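Local coordinates for O-succinylhomoserine sulfhydrylase (PDB 3NDN) that uses pyridoxal 5'-phosphate, bound covalently as a Schiff base, to make L-homocysteine from O-succinyl-L-homoserine and hydrogen sulfide in methionine biosynthesis, at the interface of chains A and B and the interface of chains A and C. Numbering follows the deposited sequence. Chains: chain A/B/C, O-succinylhomoserine sulfhydrylase.

Contact 1: the interface of chains A and B. Residues chain A 41-46; chain B 49-51, 53-54.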
loop_
_atom_site.group_PDB
_atom_site.type_symbol
_atom_site.label_atom_id
_atom_site.label_comp_id
_atom_site.label_asym_id
_atom_site.label_seq_id
_atom_site.Cartn_x
_atom_site.Cartn_y
_atom_site.Cartn_z
ATOM N N PHE A 41 18.064 11.023 -1.099
ATOM C CA PHE A 41 17.011 11.991 -0.715
ATOM C C PHE A 41 16.956 12.265 0.801
ATOM O O PHE A 41 16.330 13.235 1.239
ATOM C CB PHE A 41 15.613 11.543 -1.206
ATOM C CG PHE A 41 15.516 11.367 -2.700
ATOM C CD1 PHE A 41 15.714 12.451 -3.559
ATOM C CD2 PHE A 41 15.244 10.106 -3.254
ATOM C CE1 PHE A 41 15.654 12.295 -4.940
ATOM C CE2 PHE A 41 15.175 9.937 -4.640
ATOM C CZ PHE A 41 15.375 11.027 -5.489
ATOM N N GLU A 42 17.611 11.413 1.585
ATOM C CA GLU A 42 17.695 11.574 3.042
ATOM C C GLU A 42 16.326 11.566 3.742
ATOM O O GLU A 42 16.090 12.330 4.672
ATOM C CB GLU A 42 18.492 12.840 3.416
ATOM C CG GLU A 42 19.969 12.819 2.978
ATOM C CD GLU A 42 20.834 13.738 3.850
ATOM O OE1 GLU A 42 20.987 14.918 3.488
ATOM O OE2 GLU A 42 21.318 13.297 4.935
ATOM N N GLU A 43 15.431 10.699 3.271
ATOM C CA GLU A 43 14.137 10.493 3.905
ATOM C C GLU A 43 14.315 10.024 5.359
ATOM O O GLU A 43 15.194 9.210 5.649
ATOM C CB GLU A 43 13.297 9.470 3.093
ATOM C CG GLU A 43 13.849 8.025 3.039
ATOM C CD GLU A 43 15.003 7.788 2.057
ATOM O OE1 GLU A 43 15.330 8.683 1.240
ATOM O OE2 GLU A 43 15.571 6.660 2.069
ATOM N N THR A 44 13.474 10.531 6.256
ATOM C CA THR A 44 13.495 10.132 7.679
ATOM C C THR A 44 12.994 8.696 7.908
ATOM O O THR A 44 13.691 7.861 8.526
ATOM C CB THR A 44 12.698 11.119 8.540
ATOM O OG1 THR A 44 13.285 12.416 8.391
ATOM C CG2 THR A 44 12.754 10.708 10.031
ATOM N N ALA A 45 11.793 8.427 7.391
ATOM C CA ALA A 45 11.167 7.100 7.407
ATOM C C ALA A 45 11.616 6.182 6.268
ATOM O O ALA A 45 12.001 6.651 5.177
ATOM C CB ALA A 45 9.640 7.252 7.414
ATOM N N GLU A 46 11.557 4.877 6.533
ATOM C CA GLU A 46 12.059 3.820 5.641
ATOM C C GLU A 46 11.318 3.698 4.286
ATOM O O GLU A 46 10.097 3.590 4.239
ATOM C CB GLU A 46 12.097 2.469 6.375
ATOM C CG GLU A 46 13.053 2.401 7.613
ATOM C CD GLU A 46 12.459 3.013 8.899
ATOM O OE1 GLU A 46 11.423 3.741 8.858
ATOM O OE2 GLU A 46 13.045 2.764 9.973
ATOM N N TYR B 49 8.296 6.696 -1.544
ATOM C CA TYR B 49 8.875 7.296 -0.326
ATOM C C TYR B 49 7.785 7.745 0.631
ATOM O O TYR B 49 7.370 8.929 0.625
ATOM C CB TYR B 49 9.847 8.456 -0.653
ATOM C CG TYR B 49 11.100 7.974 -1.356
ATOM C CD1 TYR B 49 12.150 7.390 -0.634
ATOM C CD2 TYR B 49 11.224 8.063 -2.756
ATOM C CE1 TYR B 49 13.304 6.916 -1.290
ATOM C CE2 TYR B 49 12.355 7.585 -3.416
ATOM C CZ TYR B 49 13.392 7.006 -2.683
ATOM O OH TYR B 49 14.514 6.531 -3.343
ATOM N N LEU B 50 7.313 6.805 1.443
ATOM C CA LEU B 50 6.333 7.119 2.492
ATOM C C LEU B 50 7.024 7.739 3.719
ATOM O O LEU B 50 7.331 7.066 4.718
ATOM C CB LEU B 50 5.466 5.906 2.852
ATOM C CG LEU B 50 4.656 5.297 1.699
ATOM C CD1 LEU B 50 3.961 4.034 2.157
ATOM C CD2 LEU B 50 3.612 6.295 1.127
ATOM N N THR B 51 7.241 9.050 3.633
ATOM C CA THR B 51 7.871 9.811 4.719
ATOM C C THR B 51 7.203 11.199 4.766
ATOM O O THR B 51 6.776 11.708 3.731
ATOM C CB THR B 51 9.413 9.909 4.542
ATOM O OG1 THR B 51 10.027 10.381 5.749
ATOM C CG2 THR B 51 9.812 10.843 3.368
ATOM N N GLY B 53 8.813 13.837 6.725
ATOM C CA GLY B 53 10.004 14.698 6.790
ATOM C C GLY B 53 11.322 14.091 6.297
ATOM O O GLY B 53 11.362 12.931 5.844
ATOM N N TYR B 54 12.393 14.885 6.417
ATOM C CA TYR B 54 13.741 14.574 5.917
ATOM C C TYR B 54 14.810 14.920 6.980
ATOM O O TYR B 54 14.561 15.767 7.853
ATOM C CB TYR B 54 13.983 15.291 4.538
ATOM C CG TYR B 54 12.869 14.931 3.550
ATOM C CD1 TYR B 54 12.989 13.829 2.693
ATOM C CD2 TYR B 54 11.659 15.635 3.544
ATOM C CE1 TYR B 54 11.929 13.443 1.838
ATOM C CE2 TYR B 54 10.599 15.265 2.699
ATOM C CZ TYR B 54 10.736 14.164 1.862
ATOM O OH TYR B 54 9.679 13.822 1.040
HETATM O O HOH W 1 7.978 4.486 5.991
HETATM O O HOH W 2 8.014 4.054 2.357
#
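The carbonyl oxygen of B:Gly53 is gripped from both chains: the backbone N of A:Thr44 reaches B:Gly53 O at 3.2 Å, tilted out of the carbonyl plane, while the hydroxyl OG1 of B:Thr51 donates to the same oxygen within that plane. With its proton spent on B:Gly53, OG1 of B:Thr51 accepts the N-H of A:Ala45 at 3.1 Å in a nearly straight bond (165° at H). This hydroxyl stands anti to its own backbone N (chi1 -167°), which leaves CG2 to pack on CB of A:Glu43, 3.8 Å away. The A:Glu43 chain, folded back at its second torsion, lays its carboxylate obliquely against the CD1-CE1 side of the B:Tyr49 ring, with CD 3.9 Å from CE1. Further along the same face, toward CZ and OH, the edge of A:Phe41 meets the B:Tyr49 ring, planes 76° apart, and the tyrosine OH lies in the plane of the phenylalanine ring, 3.6 Å from CD2. Two waters extend the join, linking A:Glu46 O to the N and O of B:Leu50. All these residues lie in loops, ahead of helix 59-66 in each chain; A:Glu43 and B:Tyr54 form an antiparallel beta bridge, and the two-fold axis repeats the set with chains exchanged.

Contact 2: the interface of chains A and C. Residues chain A 279, 282-283; chain C 279, 282-283.
A:His283 and C:His283 bury the most surface here, 67 and 63 Å², and each imidazole lies under an isoleucine methyl of the other chain. CG2 of C:Ile279 sits over the centre of the A:His283 ring, 3.6 Å from its centroid, and CG2 of A:Ile279 caps the C:His283 ring in the same way at 3.5 Å. In both isoleucines CG1 takes the crowded position between the backbone N and the carbonyl carbon (chi1 63°), while CG2 is turned to the histidine; the CD1 methyls meet near the two-fold axis, A:Ile279 CD1 to C:Ile279 CD1 at 4.0 Å. The rings themselves meet edge to face, planes 70° apart, although their CE1 atoms are modelled too close for that approach to be trusted in detail. Each imidazole is held at its ND1, which donates back to the carbonyl of its own Ile279, 3.0 Å from C:His283 ND1 to C:Ile279 O, close to the ring plane. NE2 then points across the interface. A:His283 NE2 donates to the amide OE1 of C:Gln282 at 3.2 Å, tip to tip, in a bent bond (135° at H) that leaves the ring plane; its twin to A:Gln282 OE1 is weak. Each extended glutamine meets that NE2 with its amide turned steeply to the ring, nearly at a right angle in the A:His283 pair. Everything comes from the first two turns of one long helix, 277-296 in chain A and 277-297 in chain C, paired about the two-fold axis.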
loop_
_atom_site.group_PDB
_atom_site.type_symbol
_atom_site.label_atom_id
_atom_site.label_comp_id
_atom_site.label_asym_id
_atom_site.label_seq_id
_atom_site.Cartn_x
_atom_site.Cartn_y
_atom_site.Cartn_z
ATOM N N ILE A 279 7.614 -2.179 23.802
ATOM C CA ILE A 279 6.515 -1.671 24.650
ATOM C C ILE A 279 5.195 -2.468 24.542
ATOM O O ILE A 279 4.485 -2.626 25.548
ATOM C CB ILE A 279 6.268 -0.134 24.511
ATOM C CG1 ILE A 279 5.839 0.247 23.081
ATOM C CG2 ILE A 279 7.505 0.670 25.007
ATOM C CD1 ILE A 279 5.311 1.716 22.976
ATOM N N GLN A 282 5.892 -5.816 26.589
ATOM C CA GLN A 282 5.852 -5.378 27.998
ATOM C C GLN A 282 4.425 -5.236 28.561
ATOM O O GLN A 282 4.123 -5.774 29.640
ATOM C CB GLN A 282 6.638 -4.061 28.170
ATOM C CG GLN A 282 6.652 -3.475 29.589
ATOM C CD GLN A 282 7.312 -2.092 29.664
ATOM O OE1 GLN A 282 7.705 -1.507 28.646
ATOM N NE2 GLN A 282 7.424 -1.561 30.876
ATOM N N HIS A 283 3.548 -4.534 27.834
ATOM C CA HIS A 283 2.202 -4.267 28.329
ATOM C C HIS A 283 1.300 -5.513 28.299
ATOM O O HIS A 283 0.577 -5.790 29.283
ATOM C CB HIS A 283 1.583 -3.059 27.596
ATOM C CG HIS A 283 1.973 -1.732 28.187
ATOM N ND1 HIS A 283 3.202 -1.142 27.966
ATOM C CD2 HIS A 283 1.300 -0.894 29.010
ATOM C CE1 HIS A 283 3.263 0.007 28.618
ATOM N NE2 HIS A 283 2.123 0.177 29.264
ATOM N N ILE C 279 -0.062 3.856 24.826
ATOM C CA ILE C 279 1.249 3.402 25.327
ATOM C C ILE C 279 2.476 4.171 24.776
ATOM O O ILE C 279 3.474 4.324 25.492
ATOM C CB ILE C 279 1.454 1.850 25.253
ATOM C CG1 ILE C 279 1.419 1.324 23.818
ATOM C CG2 ILE C 279 0.408 1.090 26.188
ATOM C CD1 ILE C 279 1.863 -0.158 23.703
ATOM N N GLN C 282 2.431 7.623 26.708
ATOM C CA GLN C 282 2.875 7.282 28.083
ATOM C C GLN C 282 4.422 7.156 28.196
ATOM O O GLN C 282 5.044 7.826 29.044
ATOM C CB GLN C 282 2.157 6.014 28.603
ATOM C CG GLN C 282 2.611 5.494 30.018
ATOM C CD GLN C 282 2.279 4.006 30.281
ATOM O OE1 GLN C 282 1.594 3.343 29.486
ATOM N NE2 GLN C 282 2.773 3.484 31.405
ATOM N N HIS C 283 5.028 6.330 27.334
ATOM C CA HIS C 283 6.478 6.137 27.349
ATOM C C HIS C 283 7.292 7.394 26.983
ATOM O O HIS C 283 8.263 7.725 27.684
ATOM C CB HIS C 283 6.870 4.922 26.499
ATOM C CG HIS C 283 6.703 3.613 27.216
ATOM N ND1 HIS C 283 5.502 2.936 27.268
ATOM C CD2 HIS C 283 7.588 2.864 27.915
ATOM C CE1 HIS C 283 5.657 1.825 27.966
ATOM N NE2 HIS C 283 6.911 1.759 28.373
#

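Contact 3: the interface of chains A and C. Residues chain A 352-353, 400-401, 404; chain C 21-22, 25-26, 29, 33.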
loop_
_atom_site.group_PDB
_atom_site.type_symbol
_atom_site.label_atom_id
_atom_site.label_comp_id
_atom_site.label_asym_id
_atom_site.label_seq_id
_atom_site.Cartn_x
_atom_site.Cartn_y
_atom_site.Cartn_z
ATOM N N ARG A 352 -18.624 -10.048 25.101
ATOM C CA ARG A 352 -19.103 -8.867 24.357
ATOM C C ARG A 352 -17.991 -7.870 23.952
ATOM O O ARG A 352 -18.266 -6.883 23.251
ATOM C CB ARG A 352 -20.223 -8.150 25.132
ATOM C CG ARG A 352 -21.542 -8.956 25.282
ATOM C CD ARG A 352 -22.312 -9.060 23.936
ATOM N NE ARG A 352 -23.514 -9.904 24.017
ATOM C CZ ARG A 352 -23.536 -11.230 23.856
ATOM N NH1 ARG A 352 -22.421 -11.914 23.616
ATOM N NH2 ARG A 352 -24.684 -11.885 23.944
ATOM N N LEU A 353 -16.759 -8.116 24.405
ATOM C CA LEU A 353 -15.585 -7.302 24.020
ATOM C C LEU A 353 -14.531 -8.120 23.262
ATOM O O LEU A 353 -14.047 -7.693 22.199
ATOM C CB LEU A 353 -14.956 -6.595 25.248
ATOM C CG LEU A 353 -13.784 -5.619 25.021
ATOM C CD1 LEU A 353 -14.229 -4.326 24.315
ATOM C CD2 LEU A 353 -13.059 -5.263 26.325
ATOM N N GLU A 400 -6.153 -3.767 25.102
ATOM C CA GLU A 400 -7.284 -3.117 25.786
ATOM C C GLU A 400 -6.997 -2.962 27.306
ATOM O O GLU A 400 -6.117 -3.650 27.855
ATOM C CB GLU A 400 -8.608 -3.869 25.551
ATOM C CG GLU A 400 -8.924 -4.206 24.090
ATOM C CD GLU A 400 -8.444 -5.600 23.667
ATOM O OE1 GLU A 400 -7.417 -6.081 24.173
ATOM O OE2 GLU A 400 -9.082 -6.211 22.793
ATOM N N ASP A 401 -7.682 -2.016 27.952
ATOM C CA ASP A 401 -7.594 -1.842 29.420
ATOM C C ASP A 401 -7.788 -3.183 30.145
ATOM O O ASP A 401 -8.725 -3.914 29.849
ATOM C CB ASP A 401 -8.646 -0.830 29.899
ATOM C CG ASP A 401 -8.492 -0.468 31.373
ATOM O OD1 ASP A 401 -7.664 0.406 31.694
ATOM O OD2 ASP A 401 -9.216 -1.043 32.217
ATOM N N ASP A 404 -11.192 -3.648 31.745
ATOM C CA ASP A 404 -12.298 -3.875 30.812
ATOM C C ASP A 404 -12.332 -5.360 30.384
ATOM O O ASP A 404 -13.412 -5.930 30.200
ATOM C CB ASP A 404 -12.190 -2.969 29.560
ATOM C CG ASP A 404 -12.443 -1.471 29.851
ATOM O OD1 ASP A 404 -13.184 -1.128 30.796
ATOM O OD2 ASP A 404 -11.911 -0.618 29.094
ATOM N N LEU C 21 -19.550 -1.215 21.526
ATOM C CA LEU C 21 -18.697 -1.581 22.666
ATOM C C LEU C 21 -19.513 -1.559 23.965
ATOM O O LEU C 21 -20.494 -0.807 24.061
ATOM C CB LEU C 21 -17.511 -0.620 22.784
ATOM C CG LEU C 21 -16.408 -0.618 21.714
ATOM C CD1 LEU C 21 -15.425 0.464 22.062
ATOM C CD2 LEU C 21 -15.688 -1.978 21.616
ATOM N N PRO C 22 -19.117 -2.365 24.972
ATOM C CA PRO C 22 -19.849 -2.311 26.252
ATOM C C PRO C 22 -19.811 -0.905 26.888
ATOM O O PRO C 22 -18.894 -0.123 26.615
ATOM C CB PRO C 22 -19.088 -3.313 27.136
ATOM C CG PRO C 22 -18.429 -4.242 26.182
ATOM C CD PRO C 22 -18.043 -3.374 25.002
ATOM N N VAL C 25 -16.344 1.559 28.856
ATOM C CA VAL C 25 -14.954 1.190 28.514
ATOM C C VAL C 25 -14.045 2.423 28.428
ATOM O O VAL C 25 -14.526 3.523 28.132
ATOM C CB VAL C 25 -14.865 0.333 27.210
ATOM C CG1 VAL C 25 -15.453 -1.059 27.442
ATOM C CG2 VAL C 25 -15.551 1.025 26.029
ATOM N N SER C 26 -12.744 2.241 28.680
ATOM C CA SER C 26 -11.806 3.373 28.776
ATOM C C SER C 26 -11.194 3.805 27.430
ATOM O O SER C 26 -11.411 3.159 26.399
ATOM C CB SER C 26 -10.691 3.076 29.782
ATOM O OG SER C 26 -9.703 2.243 29.197
ATOM N N THR C 29 -9.129 1.056 25.437
ATOM C CA THR C 29 -9.984 0.071 24.752
ATOM C C THR C 29 -10.596 0.622 23.447
ATOM O O THR C 29 -10.651 -0.076 22.425
ATOM C CB THR C 29 -11.090 -0.439 25.712
ATOM O OG1 THR C 29 -10.467 -0.945 26.889
ATOM C CG2 THR C 29 -11.933 -1.559 25.085
ATOM N N ARG C 33 -10.318 -0.930 19.428
ATOM C CA ARG C 33 -11.453 -1.540 18.686
ATOM C C ARG C 33 -12.690 -0.665 18.403
ATOM O O ARG C 33 -13.699 -1.158 17.875
ATOM C CB ARG C 33 -11.838 -2.937 19.239
ATOM C CG ARG C 33 -11.584 -3.184 20.714
ATOM C CD ARG C 33 -12.328 -4.406 21.242
ATOM N NE ARG C 33 -11.600 -5.674 21.141
ATOM C CZ ARG C 33 -11.844 -6.622 20.236
ATOM N NH1 ARG C 33 -12.774 -6.443 19.298
ATOM N NH2 ARG C 33 -11.140 -7.753 20.248
#
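A loop of chain A at 352-353, the loop residues 400-401 and the start of its C-terminal helix 402-413 meet the N-terminal segment 21-26 and helix 27-33 of chain C. The carboxylate oxygen OD2 of A:Asp404 takes two donors. The hydroxyl C:Thr29 OG1 comes to the anti lone pair of A:Asp404 OD2 at 2.7 Å, and the backbone C:Ser26 N meets that oxygen on the syn side at 3.0 Å, almost straight (174° at H). C:Thr29 OG1 in turn accepts the N-H of A:Asp401 at 3.2 Å, which makes the hydroxyl a relay between backbone and acid. With OG1 beside its backbone N (chi1 -55°), C:Thr29 sends CG2 the other way, tip to tip with the leucine and 3.7 Å from A:Leu353 CD1. A:Leu353 CD1 also touches C:Arg33 CD at 3.6 Å, and lies near C:Leu21 and C:Pro22. Kinked at the third torsion (chi3 90°), C:Arg33 turns its guanidinium nearly coplanar with the carboxylate of A:Glu400, and its NE donates a hydrogen bond to the anti lone pair of A:Glu400 OE2 at 3.1 Å, within a salt bridge. A:Leu353 O stands over one face of that guanidinium, above the centre, an approach that could be electrostatically favourable. Acid, hydroxyl, guanidinium and leucine together join the N-terminal region of one subunit to the C-terminal part of its neighbour, and so probably contribute to the stability of the homotetramer.

Contacts 2 and 3 both belong to the A-C interface, their C-alpha centres about 18 Å apart, whereas contact 1 joins A to B and lies about 26 Å from contact 2 and 36 Å from contact 3. No residue is shared among them. Contact 2 pairs the same helix from each chain near the two-fold axis; contact 3 matches unlike elements away from it, so its twin recurs on the other side. Chain A holds two partners through separate surfaces, consistent with the homotetramer: its loops 41-46 and, by symmetry, 49-54 face B, while the long helix, the C-terminal part and, by symmetry, its own 21-33 segment face C.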